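Local atomic coordinates of uncharacterized protein (Legionella pneumophila subsp. pneumophila str. Philadelphia 1, PDB entry 4EZI), a protein that is probably a secreted or exported hydrolase of the alpha/beta-hydrolase fold, perhaps acting on lipid esters, though its substrate has not been established. Residues F17-A22 with H38-L43; L32-V37 with V358-V363; A65-P70 with L155-S160; G75-Q80 with Y111-P116. All coordinates share one frame; numbering follows the deposited sequence.

Interaction 1 (F17-A22 with H38-L43); sequences FSRETA and HYDLQL
Phe17 and Leu41 face each other as an antiparallel hydrogen-bonded pair, and their backbones exchange both bonds: Phe17 N gives to Leu41 O at 2.8 Å, and Leu41 N returns to Phe17 O at 2.9 Å. A third bond brings in a side chain. Arg19 N, in the first turn of helix 19-27, donates to Asp40 OD1 at 2.8 Å, nearly straight at 169° and close to the direction of the carboxylate C-O bond. Ser18 holds the N-cap position, yet it is Asp40, from the other segment, that takes up this early helix N-H, where the helix dipole would probably favour a carboxylate.

The same oxygen accepts from a water that also donates to Glu20 OE1. That water sits between two acids, Glu20 OE1 and Asp40 OD1 being 4.3 Å apart, and probably eases their repulsion. The Arg19 chain crosses Asp40 at about a right angle. In the modelled conformer, one of two, the guanidinium packs over the His38 carbonyl carbon, which lies toward the rim of one face; this placement is less certain.

The apolar contacts lie on the Phe17 side chain. CG stands anti to the backbone N (chi1 -172°), and ring atom CD2 is 4.1 Å from Leu41 CD1, while CB rests on the methyls of Leu43. Tyr99 of helix 99-108 meets the ring edge-to-face. The arrangement is a strand-to-helix junction at the margin of the sheet: strand 8-17 makes its last pairing with strand 41-51 and turns straight into a helix whose first N-H is bonded by Asp40, just before Leu41 of the neighbouring strand.

Interaction 2 (L32-V37 with V358-V363); sequences LDTLTV and VLKEQV
Leu32 opens the contact by straddling two successive residues of helix 355-370 with its two methyls. CD1 lies 3.5 Å from Leu359 CD2, a distance that holds for one of two conformers of Leu359, with the two side chains crossing at about a right angle. Leu359 CG stands anti to its backbone N (chi1 -179°), which sets CG beside Leu32. The other methyl, Leu32 CD2, settles against the helix backbone, 3.7 Å from Lys360 N, and also touches Lys360 CB.

Thr34, at the end of the short 3-10 turn, reaches the chain of the same lysine: its OG1 lies 3.5 Å from Lys360 CE, a contact with a methylene, while the hydroxyl is hydrogen-bonded to Pro31 O. Leu35 follows, its N bonded back to Leu32 O, and slides past Lys360 in the opposite direction, with CD2 3.8 Å from Lys360 CE. The lysine thus offers its aliphatic length to three residues of the loop. A bend at chi2 (53°) brings CD near Leu35 CD2, and the ammonium is engaged by a salt bridge to Asp364 on its own helix.

The packing is therefore apolar toward Leu359 and mixed toward the lysine. The loop crosses from helix 19-27 to strand 41-51. Leu32 also touches Leu26 of helix 19-27 and Ile100 of helix 99-108, where Leu35 meets Ser108 and Leu359 meets Tyr105, joining the N-terminal part of the chain to its last helix.

Interaction 3 (A65-P70 with L155-S160); sequences AMPIHP and LHYPIS
Selenomethionine Met66 lies over one face of the Tyr157 ring and makes the apolar centre of this contact. Its CB stands 4.1 Å from the ring centroid as a CH-pi contact, and SE is 4.3 Å from the same centroid, only 18° off the ring normal, in a Met-aromatic arrangement. The chain is extended beyond CG (chi2 171°), and it slides past the tyrosine in the opposite direction: CB sits near CZ at the hydroxyl end, while SE comes nearest to CG at the root of the ring.

Beyond the ring, the selenium meets Leu155 CD1 at 4.0 Å, and Met66 CE touches the same methyl. At the other end, Pro67 crosses the tyrosine at about a right angle, its CD 3.2 Å from Tyr157 OH.

The polar edge is a single bond. Tyr157 OH donates to Pro67 O at 2.7 Å, in the carbonyl plane and on a lone pair, with the acceptor also lying in the plane of the phenol ring. Tyr157 CG, anti to its backbone N (chi1 -170°), starts the side chain across the gap between the two backbones.

His156, just past helix 134-154, has the positive phi of a Schellman motif. Ala152 of that helix and Met112 of strand 112-116 also touch both Met66 and Tyr157. The loop leaving helix 134-154 thus packs against strand 57-67, Tyr157 bonded to Pro67, at the side where that helix meets the sheet in the alpha/beta-hydrolase fold.

Interaction 4 (G75-Q80 with Y111-P116); sequences GIISYQ and YMTVMP
Tyr111 and Ile77 meet at the flat group nearest the start of the pair: Ile77 CG2 lies 3.7 Å from Tyr111 CB and approaches the ring obliquely beside CD2, the two side chains crossing at about a right angle. Farther out, the ring stacks on Tyr164 and its hydroxyl bonds to Glu370. The second ring, Tyr79, receives Met115 CE at 3.7 Å from its CD1, again obliquely, and stacks with Tyr101 of helix 99-108. Met115, a selenomethionine, turns its CE there through a bend at chi3 (72°).

Ile77 CG2 also lies beside Thr113 OG1, whose hydroxyl donates to Tyr111 O. The face bearing Ile76, Ser78, Met112 and Val114 is mostly apolar: Ile76 CD1 touches the CE of selenomethionine Met112 at 3.8 Å, and Ile76 CG2 touches Val114 CG2. Here Ser78 OG donates to Gln80 OE1 at 2.7 Å, and Gln80 NE2 returns to Ser78 O and also reaches Thr175, so a polar pair is satisfied within the core.

Between the faces run four backbone bonds of parallel pairing, from Met112 N to Gly75 O, Ile77 N to Met112 O, Val114 N to Ile77 O, and Tyr79 N to Val114 O, each 2.9 Å. Pro116 has no N-H to continue them; its CD packs against Tyr79 O, and a water donates to both Tyr79 O and Pro116 O. These are the strands of a beta-alpha-beta crossover through helix 99-108. Regular bonding, apolar faces and paired buried polar groups are consistent with a well-ordered buried sheet, on which Tyr79 touches the probable nucleophile elbow.

Interaction 4 is the buried core of the set, with every touching residue enclosed; the other three are only partly buried. Interactions 1, 3 and 4 belong to one sheet: strand 41-51 of interaction 1 pairs with strand 57-67 of interaction 3, which in turn pairs with strand 112-116 of interaction 4. Their chemistry shifts accordingly, from acids, a water and a helix start at the margin, through selenium-aromatic packing at a strand end, to regular parallel backbone bonding. Interaction 2 pairs no strands and is made of side-chain packing, partly onto the helix backbone. It touches interaction 1 through Arg19 and Val37 in the modelled conformers, and interaction 4 where Gln362 meets Tyr79.

Interaction 1 (F17-A22 with H38-L43)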
# COMPACT_ATOMS: atom_id res chain seq x y z
N PHE A 17 -4.61 -21.68 5.64
CA PHE A 17 -4.44 -20.77 6.74
C PHE A 17 -5.70 -20.90 7.59
O PHE A 17 -6.78 -20.42 7.23
CB PHE A 17 -4.26 -19.35 6.23
CG PHE A 17 -3.89 -18.36 7.29
CD1 PHE A 17 -2.63 -18.37 7.86
CD2 PHE A 17 -4.81 -17.42 7.73
CE1 PHE A 17 -2.31 -17.46 8.86
CE2 PHE A 17 -4.49 -16.53 8.73
CZ PHE A 17 -3.23 -16.55 9.29
N SER A 18 -5.56 -21.60 8.72
CA SER A 18 -6.69 -22.03 9.50
C SER A 18 -7.28 -20.94 10.39
O SER A 18 -6.63 -19.97 10.75
CB SER A 18 -6.30 -23.21 10.39
OG SER A 18 -5.55 -22.74 11.49
N ARG A 19 -8.53 -21.17 10.78
CA ARG A 19 -9.24 -20.36 11.78
C ARG A 19 -8.42 -20.20 13.03
O ARG A 19 -8.36 -19.14 13.64
CB ARG A 19 -10.54 -21.08 12.18
CG ARG A 19 -11.58 -21.14 11.07
CD ARG A 19 -12.68 -22.12 11.36
NE ARG A 19 -13.61 -21.53 12.31
CZ ARG A 19 -14.92 -21.57 12.16
NH1 ARG A 19 -15.45 -22.19 11.11
NH2 ARG A 19 -15.71 -20.99 13.06
N GLU A 20 -7.83 -21.30 13.45
CA GLU A 20 -7.08 -21.31 14.71
C GLU A 20 -5.82 -20.45 14.64
O GLU A 20 -5.54 -19.66 15.55
CB GLU A 20 -6.70 -22.75 15.08
CG GLU A 20 -7.86 -23.65 15.50
CD GLU A 20 -8.73 -24.20 14.37
OE1 GLU A 20 -8.35 -24.17 13.17
OE2 GLU A 20 -9.84 -24.69 14.70
N THR A 21 -5.10 -20.54 13.54
CA THR A 21 -3.91 -19.70 13.30
C THR A 21 -4.31 -18.21 13.21
O THR A 21 -3.65 -17.34 13.79
CB THR A 21 -3.17 -20.15 12.04
OG1 THR A 21 -2.89 -21.55 12.14
CG2 THR A 21 -1.90 -19.39 11.83
N ALA A 22 -5.44 -17.95 12.56
CA ALA A 22 -5.97 -16.61 12.43
C ALA A 22 -6.32 -16.02 13.79
O ALA A 22 -6.01 -14.86 14.07
CB ALA A 22 -7.20 -16.59 11.49
N HIS A 38 -14.58 -17.06 11.12
CA HIS A 38 -15.61 -17.93 10.54
C HIS A 38 -15.08 -18.93 9.51
O HIS A 38 -15.81 -19.87 9.20
CB HIS A 38 -16.71 -17.09 9.87
CG HIS A 38 -17.35 -16.09 10.76
ND1 HIS A 38 -18.30 -16.43 11.70
CD2 HIS A 38 -17.20 -14.74 10.85
CE1 HIS A 38 -18.71 -15.34 12.32
NE2 HIS A 38 -18.06 -14.30 11.82
N TYR A 39 -13.87 -18.73 8.98
CA TYR A 39 -13.36 -19.50 7.83
C TYR A 39 -11.93 -19.92 7.98
O TYR A 39 -11.16 -19.25 8.66
CB TYR A 39 -13.43 -18.63 6.57
CG TYR A 39 -14.84 -18.25 6.23
CD1 TYR A 39 -15.71 -19.20 5.73
CD2 TYR A 39 -15.31 -16.96 6.41
CE1 TYR A 39 -17.01 -18.87 5.43
CE2 TYR A 39 -16.62 -16.61 6.11
CZ TYR A 39 -17.46 -17.57 5.60
OH TYR A 39 -18.77 -17.24 5.32
N ASP A 40 -11.62 -21.05 7.32
CA ASP A 40 -10.25 -21.38 6.95
C ASP A 40 -10.02 -20.84 5.52
O ASP A 40 -10.97 -20.74 4.74
CB ASP A 40 -10.04 -22.90 6.98
CG ASP A 40 -10.48 -23.52 8.27
OD1 ASP A 40 -9.98 -23.12 9.31
OD2 ASP A 40 -11.36 -24.42 8.25
N LEU A 41 -8.77 -20.52 5.17
CA LEU A 41 -8.45 -20.04 3.81
C LEU A 41 -7.54 -21.01 3.09
O LEU A 41 -6.69 -21.66 3.72
CB LEU A 41 -7.74 -18.67 3.85
CG LEU A 41 -8.27 -17.62 4.81
CD1 LEU A 41 -7.41 -16.36 4.76
CD2 LEU A 41 -9.74 -17.32 4.50
N GLN A 42 -7.69 -21.08 1.76
CA GLN A 42 -6.68 -21.68 0.88
C GLN A 42 -5.85 -20.55 0.28
O GLN A 42 -6.39 -19.54 -0.21
CB GLN A 42 -7.35 -22.49 -0.23
CG GLN A 42 -6.39 -22.99 -1.35
CD GLN A 42 -5.40 -24.05 -0.92
OE1 GLN A 42 -5.78 -25.07 -0.38
NE2 GLN A 42 -4.10 -23.82 -1.21
N LEU A 43 -4.53 -20.72 0.30
CA LEU A 43 -3.59 -19.72 -0.17
C LEU A 43 -2.92 -20.13 -1.48
O LEU A 43 -2.53 -21.29 -1.64
CB LEU A 43 -2.48 -19.52 0.88
CG LEU A 43 -2.86 -19.20 2.30
CD1 LEU A 43 -1.60 -18.93 3.15
CD2 LEU A 43 -3.72 -18.01 2.33
O HOH W 1 -9.71 -25.25 11.11

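Interaction 2 (L32-V37 with V358-V363)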
# COMPACT_ATOMS: atom_id res chain seq x y z
N LEU A 32 -8.20 -5.85 17.02
CA LEU A 32 -8.61 -6.87 16.04
C LEU A 32 -9.01 -8.18 16.72
O LEU A 32 -9.66 -9.03 16.11
CB LEU A 32 -7.50 -7.08 15.01
CG LEU A 32 -7.33 -5.86 14.11
CD1 LEU A 32 -5.97 -5.95 13.41
CD2 LEU A 32 -8.49 -5.65 13.13
N ASP A 33 -8.62 -8.32 17.97
CA ASP A 33 -8.99 -9.47 18.77
C ASP A 33 -10.51 -9.56 18.98
O ASP A 33 -11.02 -10.61 19.38
CB ASP A 33 -8.22 -9.46 20.10
CG ASP A 33 -8.54 -8.25 20.97
OD1 ASP A 33 -8.84 -7.15 20.44
OD2 ASP A 33 -8.47 -8.40 22.23
N THR A 34 -11.23 -8.48 18.72
CA THR A 34 -12.68 -8.46 18.84
C THR A 34 -13.40 -9.03 17.61
O THR A 34 -14.62 -9.20 17.63
CB THR A 34 -13.21 -7.02 19.13
OG1 THR A 34 -12.98 -6.17 18.02
CG2 THR A 34 -12.57 -6.43 20.37
N LEU A 35 -12.67 -9.31 16.53
CA LEU A 35 -13.28 -9.91 15.34
C LEU A 35 -13.50 -11.40 15.58
O LEU A 35 -12.71 -12.05 16.25
CB LEU A 35 -12.37 -9.71 14.13
CG LEU A 35 -12.18 -8.26 13.67
CD1 LEU A 35 -11.17 -8.21 12.51
CD2 LEU A 35 -13.48 -7.65 13.21
N THR A 36 -14.59 -11.92 15.03
CA THR A 36 -14.92 -13.33 15.09
C THR A 36 -14.42 -14.02 13.82
O THR A 36 -14.62 -13.52 12.72
CB THR A 36 -16.45 -13.51 15.18
OG1 THR A 36 -16.96 -12.85 16.36
CG2 THR A 36 -16.83 -14.98 15.25
N VAL A 37 -13.78 -15.18 13.99
CA VAL A 37 -13.28 -15.96 12.85
C VAL A 37 -14.34 -16.97 12.43
O VAL A 37 -14.94 -17.66 13.27
CB VAL A 37 -11.92 -16.67 13.14
CG1 VAL A 37 -10.89 -15.65 13.64
CG2 VAL A 37 -12.05 -17.81 14.14
N VAL A 358 -6.64 1.16 12.78
CA VAL A 358 -6.99 1.53 11.42
C VAL A 358 -7.51 0.31 10.65
O VAL A 358 -8.53 0.43 9.94
CB VAL A 358 -5.81 2.21 10.71
CG1 VAL A 358 -6.08 2.36 9.22
CG2 VAL A 358 -5.51 3.56 11.38
N LEU A 359 -6.85 -0.84 10.77
CA LEU A 359 -7.35 -2.04 10.10
C LEU A 359 -8.79 -2.36 10.53
O LEU A 359 -9.62 -2.75 9.70
CB LEU A 359 -6.38 -3.22 10.33
CG LEU A 359 -6.67 -4.60 9.70
CD1 LEU A 359 -6.97 -4.52 8.23
CD2 LEU A 359 -5.50 -5.55 9.96
N LYS A 360 -9.07 -2.24 11.82
CA LYS A 360 -10.42 -2.51 12.33
C LYS A 360 -11.44 -1.57 11.69
O LYS A 360 -12.52 -2.00 11.27
CB LYS A 360 -10.44 -2.39 13.86
CG LYS A 360 -11.78 -2.66 14.52
CD LYS A 360 -12.41 -3.96 14.15
CE LYS A 360 -13.57 -4.35 15.12
NZ LYS A 360 -14.30 -3.15 15.65
N GLU A 361 -11.08 -0.29 11.58
CA GLU A 361 -11.95 0.67 10.91
C GLU A 361 -12.18 0.32 9.45
O GLU A 361 -13.29 0.51 8.94
CB GLU A 361 -11.42 2.08 11.02
CG GLU A 361 -11.30 2.64 12.44
CD GLU A 361 -12.62 2.75 13.22
OE1 GLU A 361 -13.70 2.89 12.62
OE2 GLU A 361 -12.54 2.72 14.47
N GLN A 362 -11.14 -0.14 8.76
CA GLN A 362 -11.29 -0.53 7.36
C GLN A 362 -12.30 -1.66 7.21
O GLN A 362 -13.20 -1.59 6.39
CB GLN A 362 -9.93 -0.93 6.76
CG GLN A 362 -8.97 0.24 6.64
CD GLN A 362 -7.55 -0.19 6.32
OE1 GLN A 362 -7.10 -1.27 6.71
NE2 GLN A 362 -6.82 0.65 5.60
N VAL A 363 -12.12 -2.71 8.01
CA VAL A 363 -13.05 -3.85 7.96
C VAL A 363 -14.50 -3.40 8.23
O VAL A 363 -15.42 -3.78 7.53
CB VAL A 363 -12.66 -4.99 8.96
CG1 VAL A 363 -13.75 -6.11 8.98
CG2 VAL A 363 -11.29 -5.55 8.64

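Interaction 3 (A65-P70 with L155-S160)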
# COMPACT_ATOMS: atom_id res chain seq x y z
N ALA A 65 -5.90 -15.34 -1.18
CA ALA A 65 -6.43 -16.17 -0.11
C ALA A 65 -7.93 -16.29 -0.25
O ALA A 65 -8.63 -15.28 -0.30
CB ALA A 65 -6.07 -15.59 1.25
N MSE A 66 -8.42 -17.53 -0.34
CA MSE A 66 -9.81 -17.84 -0.64
C MSE A 66 -10.46 -18.55 0.56
O MSE A 66 -10.08 -19.69 0.87
CB MSE A 66 -9.92 -18.76 -1.87
CG MSE A 66 -9.49 -18.07 -3.15
SE MSE A 66 -9.36 -19.33 -4.63
CE MSE A 66 -8.86 -18.12 -6.07
N PRO A 67 -11.47 -17.92 1.19
CA PRO A 67 -12.26 -18.65 2.19
C PRO A 67 -12.82 -19.95 1.64
O PRO A 67 -13.38 -20.00 0.54
CB PRO A 67 -13.38 -17.66 2.52
CG PRO A 67 -12.80 -16.31 2.26
CD PRO A 67 -11.87 -16.51 1.09
N ILE A 68 -12.65 -21.01 2.42
CA ILE A 68 -13.12 -22.34 2.06
C ILE A 68 -14.57 -22.46 2.65
O ILE A 68 -14.84 -22.09 3.79
CB ILE A 68 -12.18 -23.44 2.62
CG1 ILE A 68 -10.74 -23.25 2.12
CG2 ILE A 68 -12.71 -24.85 2.28
CD1 ILE A 68 -9.69 -24.03 2.97
N HIS A 69 -15.49 -22.94 1.87
CA HIS A 69 -16.88 -23.08 2.28
C HIS A 69 -17.57 -21.76 2.66
O HIS A 69 -18.12 -21.63 3.76
CB HIS A 69 -17.04 -24.06 3.45
CG HIS A 69 -16.53 -25.43 3.16
ND1 HIS A 69 -15.95 -26.23 4.12
CD2 HIS A 69 -16.51 -26.14 2.01
CE1 HIS A 69 -15.60 -27.38 3.57
NE2 HIS A 69 -15.92 -27.35 2.29
N PRO A 70 -17.57 -20.80 1.74
CA PRO A 70 -18.23 -19.55 2.04
C PRO A 70 -19.74 -19.74 2.28
O PRO A 70 -20.37 -20.55 1.60
CB PRO A 70 -17.96 -18.70 0.81
CG PRO A 70 -17.63 -19.65 -0.26
CD PRO A 70 -16.98 -20.80 0.39
N LEU A 155 -10.53 -21.85 -10.97
CA LEU A 155 -10.85 -22.73 -9.86
C LEU A 155 -12.34 -22.87 -9.58
O LEU A 155 -12.71 -23.53 -8.62
CB LEU A 155 -10.10 -22.28 -8.58
CG LEU A 155 -8.59 -22.39 -8.67
CD1 LEU A 155 -7.94 -21.83 -7.41
CD2 LEU A 155 -8.20 -23.87 -8.84
N HIS A 156 -13.17 -22.26 -10.41
CA HIS A 156 -14.63 -22.26 -10.25
C HIS A 156 -15.03 -21.72 -8.89
O HIS A 156 -15.96 -22.24 -8.25
CB HIS A 156 -15.24 -23.66 -10.43
CG HIS A 156 -15.11 -24.23 -11.80
ND1 HIS A 156 -16.02 -25.14 -12.29
CD2 HIS A 156 -14.19 -24.06 -12.77
CE1 HIS A 156 -15.67 -25.50 -13.51
NE2 HIS A 156 -14.56 -24.86 -13.83
N TYR A 157 -14.36 -20.67 -8.44
CA TYR A 157 -14.64 -20.07 -7.14
C TYR A 157 -15.54 -18.90 -7.42
O TYR A 157 -15.09 -17.93 -7.98
CB TYR A 157 -13.32 -19.60 -6.52
CG TYR A 157 -13.43 -19.16 -5.08
CD1 TYR A 157 -13.53 -20.09 -4.07
CD2 TYR A 157 -13.47 -17.81 -4.74
CE1 TYR A 157 -13.60 -19.71 -2.75
CE2 TYR A 157 -13.55 -17.42 -3.44
CZ TYR A 157 -13.63 -18.37 -2.44
OH TYR A 157 -13.72 -17.95 -1.13
N PRO A 158 -16.83 -18.99 -7.08
CA PRO A 158 -17.63 -17.86 -7.50
C PRO A 158 -17.44 -16.69 -6.55
O PRO A 158 -17.35 -16.86 -5.38
CB PRO A 158 -19.06 -18.39 -7.42
CG PRO A 158 -18.98 -19.44 -6.38
CD PRO A 158 -17.69 -20.13 -6.72
N ILE A 159 -17.42 -15.53 -7.13
CA ILE A 159 -17.26 -14.29 -6.42
C ILE A 159 -18.45 -13.43 -6.76
O ILE A 159 -19.10 -13.62 -7.79
CB ILE A 159 -15.93 -13.63 -6.83
CG1 ILE A 159 -15.79 -13.62 -8.35
CG2 ILE A 159 -14.72 -14.36 -6.22
CD1 ILE A 159 -14.78 -12.66 -8.86
N SER A 160 -18.73 -12.47 -5.90
CA SER A 160 -19.77 -11.47 -6.15
C SER A 160 -19.12 -10.31 -6.89
O SER A 160 -17.96 -10.38 -7.30
CB SER A 160 -20.35 -10.99 -4.85
OG SER A 160 -19.41 -10.18 -4.16

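Interaction 4 (G75-Q80 with Y111-P116)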
# COMPACT_ATOMS: atom_id res chain seq x y z
N GLY A 75 -17.07 -11.51 -1.71
CA GLY A 75 -16.51 -10.26 -2.23
C GLY A 75 -15.00 -10.33 -2.26
O GLY A 75 -14.39 -11.18 -1.60
N ILE A 76 -14.38 -9.41 -3.01
CA ILE A 76 -12.92 -9.31 -3.09
C ILE A 76 -12.43 -8.07 -2.38
O ILE A 76 -12.98 -7.01 -2.57
CB ILE A 76 -12.44 -9.26 -4.56
CG1 ILE A 76 -12.82 -10.55 -5.28
CG2 ILE A 76 -10.94 -9.03 -4.68
CD1 ILE A 76 -12.50 -10.53 -6.78
N ILE A 77 -11.38 -8.23 -1.57
CA ILE A 77 -10.67 -7.08 -1.01
C ILE A 77 -9.25 -7.11 -1.54
O ILE A 77 -8.56 -8.14 -1.47
CB ILE A 77 -10.76 -7.05 0.53
CG1 ILE A 77 -10.24 -5.73 1.12
CG2 ILE A 77 -10.12 -8.27 1.18
CD1 ILE A 77 -8.77 -5.67 1.41
N SER A 78 -8.83 -5.99 -2.14
CA SER A 78 -7.46 -5.82 -2.61
C SER A 78 -6.77 -4.98 -1.55
O SER A 78 -7.14 -3.83 -1.34
CB SER A 78 -7.43 -5.13 -3.99
OG SER A 78 -6.13 -5.01 -4.51
N TYR A 79 -5.76 -5.56 -0.90
CA TYR A 79 -5.04 -4.93 0.17
C TYR A 79 -3.59 -4.65 -0.27
O TYR A 79 -2.86 -5.58 -0.59
CB TYR A 79 -5.03 -5.79 1.46
CG TYR A 79 -4.39 -5.03 2.59
CD1 TYR A 79 -3.01 -5.08 2.80
CD2 TYR A 79 -5.15 -4.18 3.36
CE1 TYR A 79 -2.43 -4.33 3.80
CE2 TYR A 79 -4.58 -3.39 4.34
CZ TYR A 79 -3.22 -3.46 4.56
OH TYR A 79 -2.64 -2.68 5.54
N GLN A 80 -3.23 -3.37 -0.20
CA GLN A 80 -1.94 -2.85 -0.64
C GLN A 80 -1.07 -2.57 0.58
O GLN A 80 -1.36 -1.69 1.40
CB GLN A 80 -2.17 -1.59 -1.44
CG GLN A 80 -2.74 -1.80 -2.83
CD GLN A 80 -4.10 -2.46 -2.85
OE1 GLN A 80 -4.21 -3.58 -3.34
NE2 GLN A 80 -5.13 -1.78 -2.36
N TYR A 111 -13.77 -12.34 2.93
CA TYR A 111 -13.47 -11.85 1.61
C TYR A 111 -12.32 -12.64 1.00
O TYR A 111 -11.39 -13.08 1.69
CB TYR A 111 -13.09 -10.36 1.65
CG TYR A 111 -14.11 -9.43 2.30
CD1 TYR A 111 -15.47 -9.66 2.21
CD2 TYR A 111 -13.69 -8.31 2.98
CE1 TYR A 111 -16.39 -8.79 2.78
CE2 TYR A 111 -14.58 -7.44 3.56
CZ TYR A 111 -15.93 -7.69 3.47
OH TYR A 111 -16.82 -6.80 4.06
N MSE A 112 -12.38 -12.81 -0.32
CA MSE A 112 -11.21 -13.23 -1.07
C MSE A 112 -10.19 -12.12 -1.03
O MSE A 112 -10.48 -11.01 -1.48
CB MSE A 112 -11.59 -13.60 -2.50
CG MSE A 112 -10.36 -14.02 -3.32
SE MSE A 112 -10.81 -14.71 -5.07
CE MSE A 112 -10.04 -13.36 -6.16
N THR A 113 -9.04 -12.38 -0.41
CA THR A 113 -8.07 -11.36 -0.05
C THR A 113 -6.92 -11.43 -1.05
O THR A 113 -6.27 -12.47 -1.22
CB THR A 113 -7.65 -11.55 1.43
OG1 THR A 113 -8.82 -11.48 2.25
CG2 THR A 113 -6.66 -10.50 1.87
N VAL A 114 -6.69 -10.32 -1.75
CA VAL A 114 -5.76 -10.21 -2.87
C VAL A 114 -4.72 -9.19 -2.48
O VAL A 114 -5.06 -8.07 -2.16
CB VAL A 114 -6.52 -9.78 -4.14
CG1 VAL A 114 -5.60 -9.55 -5.29
CG2 VAL A 114 -7.60 -10.83 -4.49
N MSE A 115 -3.44 -9.58 -2.50
CA MSE A 115 -2.37 -8.77 -1.93
C MSE A 115 -1.18 -8.74 -2.88
O MSE A 115 -0.39 -9.70 -2.93
CB MSE A 115 -1.95 -9.33 -0.57
CG MSE A 115 -3.10 -9.49 0.39
SE MSE A 115 -2.54 -10.11 2.14
CE MSE A 115 -1.72 -8.51 2.74
N PRO A 116 -1.00 -7.65 -3.62
CA PRO A 116 0.18 -7.57 -4.50
C PRO A 116 1.47 -7.43 -3.69
O PRO A 116 1.47 -6.76 -2.65
CB PRO A 116 -0.06 -6.30 -5.32
CG PRO A 116 -0.96 -5.46 -4.44
CD PRO A 116 -1.85 -6.45 -3.75
O HOH W 2 -0.12 -5.89 -0.62